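Local coordinates for protein probable zinc protease (Pseudomonas aeruginosa, PDB 4NNZ) that forms one subunit of a heterodimeric zinc protease of the M16 family and probably has metallopeptidase activity, at residues A[184-189]-A[217-222]. Numbering follows the deposited sequence.
Sequences WYAPNN and RQLPPA
Asn188 CG sits between its backbone N and carbonyl carbon (chi1 47°), and chi2 -63° turns the carboxamide to the backbone of Arg217. Trp184 CG is anti to the carbonyl carbon (chi1 -61°). Its chi2 then turns one indole face to Pro220.

The Asn188 carboxamide pairs with both polar backbone groups of Arg217. Asn188 ND2 donates to Arg217 O at 3.0 Å, and the acceptor lies close to the amide plane. Arg217 N donates to Asn188 OD1 at 3.3 Å; this bond is longer but nearly straight, with the donor tilted from the carbonyl plane. Two bonds from one amide fix its rotation and tie the two loops together.

The second anchor is apolar. Pro220 lies over one face of the Trp184 indole. Its CD stands 3.9 Å from the centroid of the six-membered ring, almost on the ring normal, in a CH-pi contact. Pro220 CB reaches Trp184 CH2 at 3.4 Å. Between the two anchors Leu219 fills in. Its CD1 packs 4.1 Å from Ala186 CB, and its CD2 lies near Asn189 OD1. The Arg217 guanidinium lies with one face over the Tyr185–Ala186 peptide, and Pro187 CD meets its edge.

Asn189 ND2 donates to Trp184 O at 2.9 Å, on a lone pair. Trp184 O also takes the weak bond from Ala186 N that closes the inverse gamma turn centred on Tyr185.

Both loops fall within the range assigned to the M16 inactive-domain family. Segment 184-189 leads from helix 174-184 into strand 190-196. Arg217 NE hydrogen-bonds to Glu182 O near the end of that helix. Tyr185 stacks on Tyr35 and hydrogen-bonds through OH to Tyr91 OH, on strands 28-35 and 89-96 of the same sheet. The contact thus lays the loop between helix 200-211 and strand 233-240 against this helix-to-strand connection.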
ATOM      1  N   TRP A 184      13.381  13.120   8.791  1.00 45.31           N
ATOM      2  CA  TRP A 184      12.297  14.004   8.447  1.00 39.55           C
ATOM      3  C   TRP A 184      12.077  15.206   9.309  1.00 41.35           C
ATOM      4  O   TRP A 184      11.463  16.141   8.883  1.00 45.11           O
ATOM      5  CB  TRP A 184      11.008  13.228   8.401  1.00 35.66           C
ATOM      6  CG  TRP A 184      10.968  12.166   7.432  1.00 35.05           C
ATOM      7  CD1 TRP A 184      10.956  10.868   7.689  1.00 35.41           C
ATOM      8  CD2 TRP A 184      10.866  12.295   6.028  1.00 32.55           C
ATOM      9  NE1 TRP A 184      10.879  10.163   6.550  1.00 33.76           N
ATOM     10  CE2 TRP A 184      10.819  11.032   5.509  1.00 30.88           C
ATOM     11  CE3 TRP A 184      10.823  13.366   5.160  1.00 36.28           C
ATOM     12  CZ2 TRP A 184      10.727  10.799   4.188  1.00 33.94           C
ATOM     13  CZ3 TRP A 184      10.739  13.127   3.856  1.00 34.73           C
ATOM     14  CH2 TRP A 184      10.699  11.867   3.375  1.00 35.44           C
ATOM     15  N   TYR A 185      12.526  15.163  10.539  1.00 43.89           N
ATOM     16  CA  TYR A 185      12.331  16.283  11.411  1.00 44.57           C
ATOM     17  C   TYR A 185      13.450  17.250  11.216  1.00 43.67           C
ATOM     18  O   TYR A 185      14.366  17.303  11.981  1.00 53.81           O
ATOM     19  CB  TYR A 185      12.262  15.815  12.843  1.00 47.67           C
ATOM     20  CG  TYR A 185      10.883  15.508  13.301  1.00 48.80           C
ATOM     21  CD1 TYR A 185      10.118  14.558  12.673  1.00 50.52           C
ATOM     22  CD2 TYR A 185      10.344  16.160  14.360  1.00 50.83           C
ATOM     23  CE1 TYR A 185       8.845  14.281  13.088  1.00 47.80           C
ATOM     24  CE2 TYR A 185       9.078  15.882  14.779  1.00 52.98           C
ATOM     25  CZ  TYR A 185       8.340  14.948  14.136  1.00 49.33           C
ATOM     26  OH  TYR A 185       7.098  14.698  14.569  1.00 48.43           O
ATOM     27  N   ALA A 186      13.384  17.990  10.150  1.00 41.46           N
ATOM     28  CA  ALA A 186      14.445  18.863   9.820  1.00 45.37           C
ATOM     29  C   ALA A 186      13.893  20.210   9.441  1.00 47.88           C
ATOM     30  O   ALA A 186      12.791  20.313   8.969  1.00 43.36           O
ATOM     31  CB  ALA A 186      15.246  18.284   8.699  1.00 43.64           C
ATOM     32  N   PRO A 187      14.707  21.247   9.570  1.00 43.29           N
ATOM     33  CA  PRO A 187      14.284  22.624   9.384  1.00 40.73           C
ATOM     34  C   PRO A 187      13.778  22.861   8.010  1.00 41.54           C
ATOM     35  O   PRO A 187      12.861  23.599   7.830  1.00 44.26           O
ATOM     36  CB  PRO A 187      15.561  23.394   9.598  1.00 45.19           C
ATOM     37  CG  PRO A 187      16.462  22.475  10.341  1.00 47.49           C
ATOM     38  CD  PRO A 187      15.784  21.178  10.543  1.00 43.01           C
ATOM     39  N   ASN A 188      14.353  22.188   7.048  1.00 43.88           N
ATOM     40  CA  ASN A 188      13.940  22.352   5.693  1.00 40.18           C
ATOM     41  C   ASN A 188      12.752  21.482   5.379  1.00 41.76           C
ATOM     42  O   ASN A 188      12.271  21.473   4.281  1.00 44.68           O
ATOM     43  CB  ASN A 188      15.084  22.118   4.736  1.00 41.25           C
ATOM     44  CG  ASN A 188      15.863  20.871   5.038  1.00 40.67           C
ATOM     45  OD1 ASN A 188      16.464  20.748   6.074  1.00 36.87           O
ATOM     46  ND2 ASN A 188      15.875  19.961   4.106  1.00 37.87           N
ATOM     47  N   ASN A 189      12.278  20.750   6.367  1.00 40.34           N
ATOM     48  CA  ASN A 189      11.033  20.036   6.248  1.00 38.00           C
ATOM     49  C   ASN A 189       9.929  20.621   7.076  1.00 35.35           C
ATOM     50  O   ASN A 189       8.943  20.002   7.273  1.00 35.43           O
ATOM     51  CB  ASN A 189      11.214  18.578   6.593  1.00 38.14           C
ATOM     52  CG  ASN A 189      10.211  17.706   5.918  1.00 42.15           C
ATOM     53  OD1 ASN A 189       9.780  17.991   4.836  1.00 44.29           O
ATOM     54  ND2 ASN A 189       9.823  16.658   6.563  1.00 41.30           N
ATOM     55  N   ARG A 217      19.367  19.385   6.647  1.00 56.51           N
ATOM     56  CA  ARG A 217      19.648  17.980   6.487  1.00 60.70           C
ATOM     57  C   ARG A 217      19.053  17.529   5.185  1.00 58.70           C
ATOM     58  O   ARG A 217      17.977  17.931   4.879  1.00 52.18           O
ATOM     59  CB  ARG A 217      18.985  17.169   7.589  1.00 69.74           C
ATOM     60  CG  ARG A 217      19.366  17.502   9.009  1.00 76.45           C
ATOM     61  CD  ARG A 217      19.146  16.329   9.949  1.00 83.30           C
ATOM     62  NE  ARG A 217      17.837  16.328  10.589  1.00 92.54           N
ATOM     63  CZ  ARG A 217      17.438  17.221  11.488  1.00 97.80           C
ATOM     64  NH1 ARG A 217      17.116  18.442  11.093  1.00 93.80           N
ATOM     65  NH2 ARG A 217      17.358  16.898  12.778  1.00 96.82           N
ATOM     66  N   GLN A 218      19.742  16.679   4.434  1.00 59.88           N
ATOM     67  CA  GLN A 218      19.205  16.153   3.209  1.00 61.13           C
ATOM     68  C   GLN A 218      18.027  15.277   3.505  1.00 55.08           C
ATOM     69  O   GLN A 218      18.014  14.542   4.457  1.00 57.39           O
ATOM     70  CB  GLN A 218      20.251  15.366   2.453  1.00 66.06           C
ATOM     71  CG  GLN A 218      19.746  14.774   1.165  1.00 66.93           C
ATOM     72  CD  GLN A 218      19.925  15.698   0.006  1.00 66.53           C
ATOM     73  OE1 GLN A 218      19.021  15.902  -0.772  1.00 65.42           O
ATOM     74  NE2 GLN A 218      21.096  16.260  -0.112  1.00 69.05           N
ATOM     75  N   LEU A 219      17.028  15.375   2.673  1.00 50.36           N
ATOM     76  CA  LEU A 219      15.801  14.743   2.954  1.00 45.48           C
ATOM     77  C   LEU A 219      15.693  13.572   2.068  1.00 43.36           C
ATOM     78  O   LEU A 219      16.313  13.511   1.051  1.00 46.28           O
ATOM     79  CB  LEU A 219      14.656  15.688   2.674  1.00 43.24           C
ATOM     80  CG  LEU A 219      13.876  16.226   3.836  1.00 41.59           C
ATOM     81  CD1 LEU A 219      14.809  16.570   4.952  1.00 40.45           C
ATOM     82  CD2 LEU A 219      13.133  17.454   3.397  1.00 41.32           C
ATOM     83  N   PRO A 220      14.834  12.650   2.419  1.00 43.15           N
ATOM     84  CA  PRO A 220      14.492  11.576   1.518  1.00 44.59           C
ATOM     85  C   PRO A 220      13.591  12.095   0.449  1.00 48.39           C
ATOM     86  O   PRO A 220      13.122  13.198   0.544  1.00 43.20           O
ATOM     87  CB  PRO A 220      13.758  10.618   2.406  1.00 44.99           C
ATOM     88  CG  PRO A 220      14.363  10.826   3.715  1.00 43.89           C
ATOM     89  CD  PRO A 220      14.584  12.277   3.806  1.00 42.48           C
ATOM     90  N   PRO A 221      13.422  11.359  -0.613  1.00 56.45           N
ATOM     91  CA  PRO A 221      12.553  11.803  -1.680  1.00 55.31           C
ATOM     92  C   PRO A 221      11.130  11.755  -1.226  1.00 53.71           C
ATOM     93  O   PRO A 221      10.743  10.848  -0.548  1.00 53.65           O
ATOM     94  CB  PRO A 221      12.790  10.788  -2.770  1.00 58.21           C
ATOM     95  CG  PRO A 221      13.716   9.786  -2.211  1.00 59.32           C
ATOM     96  CD  PRO A 221      13.822   9.968  -0.765  1.00 56.00           C
ATOM     97  N   ALA A 222      10.364  12.762  -1.578  1.00 57.89           N
ATOM     98  CA  ALA A 222       8.972  12.780  -1.228  1.00 55.84           C
ATOM     99  C   ALA A 222       8.102  12.949  -2.442  1.00 52.00           C
ATOM    100  O   ALA A 222       8.220  13.907  -3.140  1.00 50.51           O
ATOM    101  CB  ALA A 222       8.722  13.905  -0.254  1.00 54.42           C
TER